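Local coordinates for N-acetylmuramoyl-L-alanine amidase (Mycolicibacterium smegmatis, PDB 7AGM), which probably hydrolyses the amide bond between N-acetylmuramic acid and L-alanine in peptidoglycan, as a zinc-dependent cell-wall amidase, at residues K140-R143 against D144-A148. Numbering follows the deposited sequence. Where two conformers were deposited one is given.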
loop_
_atom_site.group_PDB
_atom_site.type_symbol
_atom_site.label_atom_id
_atom_site.label_comp_id
_atom_site.label_asym_id
_atom_site.label_seq_id
_atom_site.Cartn_x
_atom_site.Cartn_y
_atom_site.Cartn_z
ATOM N N LYS A 140 -4.628 4.014 11.605
ATOM C CA LYS A 140 -4.037 4.011 12.938
ATOM C C LYS A 140 -3.596 2.611 13.351
ATOM O O LYS A 140 -2.501 2.440 13.898
ATOM C CB LYS A 140 -5.024 4.601 13.946
ATOM C CG LYS A 140 -5.397 6.050 13.663
ATOM C CD LYS A 140 -6.326 6.611 14.729
ATOM C CE LYS A 140 -6.655 8.069 14.453
ATOM N NZ LYS A 140 -7.527 8.658 15.505
ATOM N N VAL A 141 -4.430 1.595 13.100
ATOM C CA VAL A 141 -4.045 0.226 13.440
ATOM C C VAL A 141 -2.801 -0.183 12.658
ATOM O O VAL A 141 -1.867 -0.792 13.204
ATOM C CB VAL A 141 -5.217 -0.739 13.174
ATOM C CG1 VAL A 141 -4.779 -2.179 13.395
ATOM C CG2 VAL A 141 -6.438 -0.397 14.043
ATOM N N MET A 142 -2.767 0.150 11.368
ATOM C CA MET A 142 -1.618 -0.200 10.536
ATOM C C MET A 142 -0.355 0.503 11.022
ATOM O O MET A 142 0.704 -0.121 11.174
ATOM C CB MET A 142 -1.910 0.165 9.084
ATOM C CG MET A 142 -0.769 -0.174 8.126
ATOM S SD MET A 142 -0.463 -1.945 7.950
ATOM C CE MET A 142 -1.839 -2.419 6.903
ATOM N N ARG A 143 -0.454 1.812 11.285
ATOM C CA ARG A 143 0.675 2.562 11.838
ATOM C C ARG A 143 1.175 1.940 13.140
ATOM O O ARG A 143 2.390 1.771 13.341
ATOM C CB ARG A 143 0.231 4.001 12.081
ATOM C CG ARG A 143 1.323 4.925 12.592
ATOM C CD ARG A 143 0.905 5.626 13.873
ATOM N NE ARG A 143 1.147 4.787 15.039
ATOM C CZ ARG A 143 2.302 4.746 15.706
ATOM N NH1 ARG A 143 3.328 5.505 15.327
ATOM N NH2 ARG A 143 2.432 3.948 16.757
ATOM N N ASP A 144 0.247 1.562 14.027
ATOM C CA ASP A 144 0.636 0.993 15.313
ATOM C C ASP A 144 1.365 -0.336 15.134
ATOM O O ASP A 144 2.343 -0.617 15.837
ATOM C CB ASP A 144 -0.591 0.822 16.212
ATOM C CG ASP A 144 -1.073 2.129 16.814
ATOM O OD1 ASP A 144 -0.392 3.163 16.658
ATOM O OD2 ASP A 144 -2.148 2.113 17.445
ATOM N N GLN A 145 0.915 -1.164 14.188
ATOM C CA GLN A 145 1.537 -2.475 14.026
ATOM C C GLN A 145 2.887 -2.386 13.327
ATOM O O GLN A 145 3.794 -3.160 13.649
ATOM C CB GLN A 145 0.594 -3.453 13.316
ATOM C CG GLN A 145 -0.561 -3.907 14.184
ATOM C CD GLN A 145 -0.088 -4.407 15.541
ATOM O OE1 GLN A 145 0.755 -5.307 15.621
ATOM N NE2 GLN A 145 -0.619 -3.820 16.616
ATOM N N LEU A 146 3.045 -1.459 12.375
ATOM C CA LEU A 146 4.363 -1.225 11.798
ATOM C C LEU A 146 5.330 -0.728 12.862
ATOM O O LEU A 146 6.464 -1.210 12.965
ATOM C CB LEU A 146 4.251 -0.229 10.643
ATOM C CG LEU A 146 3.535 -0.759 9.394
ATOM C CD1 LEU A 146 3.090 0.350 8.465
ATOM C CD2 LEU A 146 4.438 -1.698 8.630
ATOM N N ALA A 147 4.888 0.225 13.684
ATOM C CA ALA A 147 5.766 0.764 14.717
ATOM C C ALA A 147 6.051 -0.251 15.815
ATOM O O ALA A 147 7.165 -0.281 16.358
ATOM C CB ALA A 147 5.162 2.040 15.302
ATOM N N ALA A 148 5.072 -1.099 16.146
ATOM C CA ALA A 148 5.293 -2.119 17.165
ATOM C C ALA A 148 6.328 -3.131 16.707
ATOM O O ALA A 148 7.028 -3.719 17.539
ATOM C CB ALA A 148 3.978 -2.824 17.508
#
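Arg-143 sends CG anti to its own backbone N (chi1 -177°), then bends at chi2 and chi3, which swings its guanidinium across the helix surface to meet Asp-144. The aspartate turns CG to the side of its backbone N, anti to the carbonyl carbon (chi1 -76°), and the two side chains come together at OD1. The resulting salt bridge is a compact example of a side-on grip between sequence neighbours: Arg-143 NE lies 2.8 Å from Asp-144 OD1, and NH2 of Arg-143 reaches the same OD1 at 2.9 Å. Both bonds are noticeably bent. The carboxylate oxygen sits almost in the guanidinium plane, but the planes of the two groups stand 79° apart, and both nitrogens approach the anti side of OD1, somewhat out of the carboxylate plane. Two donors on one oxygen, with NH1 hydrogen-bonded to Gly-160 O, would restrain the rotation of the guanidinium. Beyond the bridge, Arg-143 NH2 passes 3.6 Å from the methyl CB of Ala-147, one turn on.

Beneath these polar groups runs the regular i to i+4 ladder of an alpha-helix, from Asp-144 N to Lys-140 O through Ala-147 N to Arg-143 O; its straightest rung joins Leu-146 N to Met-142 O at 3.0 Å. The same spacing brings Met-142 CG against Leu-146 CD1 at 3.9 Å, an apolar pair on the buried face. With Lys-140 and Asp-144 exposed and Met-142 and Leu-146 buried, helix 134-148 is amphipathic here. Met-142 and Leu-146 pack on Val-181 of strand 178-185 and Val-120 of strand 119-123, and both also touch helix 198-219, whereas Arg-143, Leu-146 and Ala-147 border Phe-118, just ahead of strand 119-123.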